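Side-chain contacts in endoribonuclease MazF4 (Mycobacterium tuberculosis, PDB 5XE2), which cleaves single-stranded mRNA within the sequence UCGCU as the toxin of a type II toxin-antitoxin pair and is neutralised by its cognate antitoxin MazE4: residues I25-N29 and A30-H34; I94-A97 and L98-L102. All coordinates share one frame; numbering follows the deposited sequence.

Contact 1 of 2, residues I25-N29 and A30-H34; sequences IVSNN and ARNRH
N32 reaches back from the first turn of helix 29-34 to S27 in the loop before it. N32 CB lies 3.7 Å from N28 O, the carbonyl that also accepts the N32 backbone N-H. CG stands anti to the carbonyl carbon of N32 (chi1 -61°). This turns the amide towards S27, and N32 CG comes within 3.2 Å of N28 O. At the tip the two amide atoms part. N32 OD1 accepts from S27 OG at 2.6 Å, in the carbonyl plane and on a lone pair. N32 ND2 donates to S27 O at 2.9 Å, but the donor sits well above that carbonyl plane and the N-H angle is only 136°. A weak third bond joins N32 ND2 to N29 OD1, which also takes the R8 backbone N-H. I25 CG2 lies against N32 ND2 at 3.4 Å. The buried amide is thus bonded through both its oxygen and its nitrogen, which limits its rotation. S27 OG in turn accepts from the backbone N of V39, on strand 37-44.

N28 closes the start of the helix. N28 OD1 receives R31 N at 2.9 Å along an almost straight N-H (175°). Its ND2 bonds to T100 O of the second subunit. R31 bends at chi2 and passes S27, with R31 CD 3.9 Å from S27 CB. Its guanidinium forms a salt bridge with D37. N28 is the N-cap of helix 29-34; separately, N32, one turn in, ties the preceding loop at S27 to the helix.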
loop_
_atom_site.group_PDB
_atom_site.type_symbol
_atom_site.label_atom_id
_atom_site.label_comp_id
_atom_site.label_asym_id
_atom_site.label_seq_id
_atom_site.Cartn_x
_atom_site.Cartn_y
_atom_site.Cartn_z
ATOM N N ILE A 25 5.894 -8.941 3.125
ATOM C CA ILE A 25 4.947 -8.337 4.080
ATOM C C ILE A 25 5.478 -6.971 4.540
ATOM O O ILE A 25 6.589 -6.886 5.072
ATOM C CB ILE A 25 4.739 -9.214 5.342
ATOM C CG1 ILE A 25 4.303 -10.650 4.984
ATOM C CG2 ILE A 25 3.733 -8.558 6.294
ATOM C CD1 ILE A 25 3.036 -10.743 4.165
ATOM N N VAL A 26 4.683 -5.919 4.338
ATOM C CA VAL A 26 5.054 -4.559 4.785
ATOM C C VAL A 26 4.124 -3.933 5.835
ATOM O O VAL A 26 4.461 -2.896 6.415
ATOM C CB VAL A 26 5.266 -3.601 3.588
ATOM C CG1 VAL A 26 6.463 -4.074 2.761
ATOM C CG2 VAL A 26 4.024 -3.504 2.705
ATOM N N SER A 27 2.985 -4.562 6.107
ATOM C CA SER A 27 2.106 -4.109 7.181
ATOM C C SER A 27 2.738 -4.352 8.560
ATOM O O SER A 27 3.581 -5.233 8.727
ATOM C CB SER A 27 0.722 -4.768 7.078
ATOM O OG SER A 27 0.808 -6.099 6.606
ATOM N N ASN A 28 2.331 -3.541 9.531
ATOM C CA ASN A 28 2.861 -3.630 10.886
ATOM C C ASN A 28 2.439 -4.930 11.577
ATOM O O ASN A 28 1.365 -5.488 11.290
ATOM C CB ASN A 28 2.456 -2.396 11.711
ATOM C CG ASN A 28 0.987 -2.407 12.124
ATOM O OD1 ASN A 28 0.573 -3.205 12.968
ATOM N ND2 ASN A 28 0.199 -1.514 11.547
ATOM N N ASN A 29 3.277 -5.403 12.490
ATOM C CA ASN A 29 3.063 -6.701 13.139
ATOM C C ASN A 29 1.803 -6.846 14.005
ATOM O O ASN A 29 1.256 -7.942 14.110
ATOM C CB ASN A 29 4.317 -7.107 13.933
ATOM C CG ASN A 29 5.464 -7.520 13.025
ATOM O OD1 ASN A 29 5.240 -7.925 11.885
ATOM N ND2 ASN A 29 6.692 -7.419 13.520
ATOM N N ALA A 30 1.335 -5.761 14.612
ATOM C CA ALA A 30 0.075 -5.797 15.376
ATOM C C ALA A 30 -1.121 -6.120 14.445
ATOM O O ALA A 30 -1.922 -7.021 14.720
ATOM C CB ALA A 30 -0.136 -4.470 16.110
ATOM N N ARG A 31 -1.203 -5.412 13.319
ATOM C CA ARG A 31 -2.216 -5.684 12.294
ATOM C C ARG A 31 -2.059 -7.103 11.746
ATOM O O ARG A 31 -3.060 -7.813 11.565
ATOM C CB ARG A 31 -2.144 -4.644 11.160
ATOM C CG ARG A 31 -3.167 -4.814 10.031
ATOM C CD ARG A 31 -2.649 -5.697 8.893
ATOM N NE ARG A 31 -3.567 -5.788 7.758
ATOM C CZ ARG A 31 -3.708 -4.867 6.799
ATOM N NH1 ARG A 31 -2.998 -3.734 6.804
ATOM N NH2 ARG A 31 -4.585 -5.081 5.811
ATOM N N ASN A 32 -0.819 -7.524 11.501
ATOM C CA ASN A 32 -0.574 -8.864 10.948
ATOM C C ASN A 32 -0.991 -10.004 11.887
ATOM O O ASN A 32 -1.414 -11.065 11.423
ATOM C CB ASN A 32 0.892 -9.064 10.575
ATOM C CG ASN A 32 1.382 -8.103 9.506
ATOM O OD1 ASN A 32 0.612 -7.591 8.696
ATOM N ND2 ASN A 32 2.683 -7.864 9.497
ATOM N N ARG A 33 -0.857 -9.797 13.198
ATOM C CA ARG A 33 -1.268 -10.810 14.168
ATOM C C ARG A 33 -2.785 -10.852 14.359
ATOM O O ARG A 33 -3.379 -11.930 14.388
ATOM C CB ARG A 33 -0.591 -10.587 15.522
ATOM C CG ARG A 33 -0.795 -11.753 16.500
ATOM C CD ARG A 33 0.050 -11.687 17.767
ATOM N NE ARG A 33 1.310 -10.983 17.553
ATOM C CZ ARG A 33 1.562 -9.709 17.867
ATOM N NH1 ARG A 33 0.648 -8.944 18.467
ATOM N NH2 ARG A 33 2.760 -9.192 17.588
ATOM N N HIS A 34 -3.396 -9.677 14.483
ATOM C CA HIS A 34 -4.760 -9.551 14.987
ATOM C C HIS A 34 -5.865 -9.446 13.949
ATOM O O HIS A 34 -7.026 -9.571 14.318
ATOM C CB HIS A 34 -4.842 -8.342 15.922
ATOM C CG HIS A 34 -3.960 -8.459 17.126
ATOM N ND1 HIS A 34 -3.934 -9.585 17.921
ATOM C CD2 HIS A 34 -3.081 -7.589 17.674
ATOM C CE1 HIS A 34 -3.072 -9.406 18.904
ATOM N NE2 HIS A 34 -2.547 -8.201 18.782
#

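Contact 2 of 2, residues I94-A97 and L98-L102; sequences INTA and LATAL
L98 N donates to I94 O at 2.9 Å, with an N-H angle of 172°. The same i to i+4 pattern runs on through the next three residues. A99 N bonds to N95 O, and T100 N to T96 O at 3.0 Å. A101 N makes the shortest of these four bonds, 2.8 Å to A97 O.

T100 OG1 also lies 3.1 Å from T96 O. The hydroxyl stands anti to the carbonyl carbon of T100 (chi1 -58°), which turns it back along the helix towards the preceding turn. T96 O has both the backbone N and the hydroxyl of T100 close to it.

Outside the backbone, one apolar side-chain pair spans the turn. I94 and L98 lie side by side and point the same way. I94 CG2 meets L98 CD1 at 3.9 Å. L98 CG lies 3.3 Å from I94 O, so the leucine branch packs beside the carbonyl that its own N-H uses. Two alanine methyls also come near carbonyl oxygens of the preceding turn. A99 CB lies 3.5 Å from T96 O, and A101 CB approaches A97 O at the same distance.

Helix 88-101 has different neighbours round its surface. I94 and A97 touch V54 of strand 53-55, and they meet V66 and A68 of strand 65-75 respectively. L98 leans on R8 and V26 of its own chain. T96 and A99 pack on W106 of the second subunit, so the helix lies between its own sheet and the partner chain.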
loop_
_atom_site.group_PDB
_atom_site.type_symbol
_atom_site.label_atom_id
_atom_site.label_comp_id
_atom_site.label_asym_id
_atom_site.label_seq_id
_atom_site.Cartn_x
_atom_site.Cartn_y
_atom_site.Cartn_z
ATOM N N ILE A 94 13.571 -0.445 1.778
ATOM C CA ILE A 94 12.165 -0.673 1.448
ATOM C C ILE A 94 11.272 0.374 2.110
ATOM O O ILE A 94 10.341 0.856 1.474
ATOM C CB ILE A 94 11.714 -2.118 1.772
ATOM C CG1 ILE A 94 12.411 -3.094 0.822
ATOM C CG2 ILE A 94 10.194 -2.267 1.654
ATOM C CD1 ILE A 94 12.476 -4.513 1.335
ATOM N N ASN A 95 11.565 0.753 3.358
ATOM C CA ASN A 95 10.786 1.815 4.017
ATOM C C ASN A 95 10.798 3.117 3.232
ATOM O O ASN A 95 9.765 3.768 3.090
ATOM C CB ASN A 95 11.286 2.102 5.427
ATOM C CG ASN A 95 11.126 0.925 6.363
ATOM O OD1 ASN A 95 10.287 0.038 6.158
ATOM N ND2 ASN A 95 11.930 0.916 7.411
ATOM N N THR A 96 11.971 3.492 2.728
ATOM C CA THR A 96 12.121 4.726 1.955
ATOM C C THR A 96 11.376 4.609 0.632
ATOM O O THR A 96 10.681 5.544 0.231
ATOM C CB THR A 96 13.608 5.053 1.709
ATOM O OG1 THR A 96 14.276 5.115 2.971
ATOM C CG2 THR A 96 13.771 6.393 0.988
ATOM N N ALA A 97 11.525 3.456 -0.024
ATOM C CA ALA A 97 10.849 3.176 -1.290
ATOM C C ALA A 97 9.312 3.250 -1.168
ATOM O O ALA A 97 8.636 3.859 -2.009
ATOM C CB ALA A 97 11.285 1.816 -1.817
ATOM N N LEU A 98 8.766 2.631 -0.122
ATOM C CA LEU A 98 7.333 2.724 0.178
ATOM C C LEU A 98 6.864 4.168 0.398
ATOM O O LEU A 98 5.830 4.576 -0.136
ATOM C CB LEU A 98 6.994 1.889 1.411
ATOM C CG LEU A 98 7.049 0.367 1.296
ATOM C CD1 LEU A 98 6.984 -0.250 2.679
ATOM C CD2 LEU A 98 5.911 -0.154 0.426
ATOM N N ALA A 99 7.622 4.940 1.183
ATOM C CA ALA A 99 7.318 6.365 1.388
ATOM C C ALA A 99 7.292 7.146 0.063
ATOM O O ALA A 99 6.401 7.963 -0.167
ATOM C CB ALA A 99 8.316 6.993 2.361
ATOM N N THR A 100 8.254 6.869 -0.814
ATOM C CA THR A 100 8.299 7.505 -2.134
ATOM C C THR A 100 7.123 7.086 -3.016
ATOM O O THR A 100 6.494 7.934 -3.666
ATOM C CB THR A 100 9.639 7.227 -2.842
ATOM O OG1 THR A 100 10.697 7.711 -2.017
ATOM C CG2 THR A 100 9.713 7.932 -4.186
ATOM N N ALA A 101 6.806 5.790 -3.017
ATOM C CA ALA A 101 5.689 5.285 -3.805
ATOM C C ALA A 101 4.364 5.970 -3.412
ATOM O O ALA A 101 3.576 6.315 -4.275
ATOM C CB ALA A 101 5.580 3.781 -3.662
ATOM N N LEU A 102 4.172 6.205 -2.113
ATOM C CA LEU A 102 2.938 6.777 -1.566
ATOM C C LEU A 102 2.971 8.293 -1.301
ATOM O O LEU A 102 2.119 8.807 -0.569
ATOM C CB LEU A 102 2.591 6.041 -0.272
ATOM C CG LEU A 102 2.309 4.548 -0.458
ATOM C CD1 LEU A 102 2.483 3.799 0.847
ATOM C CD2 LEU A 102 0.914 4.341 -0.998
#

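Contact 1 is partly buried at the start of a short helix, while contact 2 is buried in the last turns of the long helix 88-101. Their centres are about 17 Å apart, yet they touch: V26 CG1 of contact 1 lies 3.9 Å from L98 CD1 of contact 2. Their chemistry differs with their place. Residues 25-34, where a loop runs into a helix, use side-chain amides and a hydroxyl as well as backbone bonds. Residues 94-102 rely on regular backbone bonds, an isoleucine-leucine pair and alanine methyls. Strand 37-44 lies beside contact 1; strands 53-55 and 65-75 lie beside contact 2. Both contacts face the second subunit, where each chain's N28 meets the other's helix end.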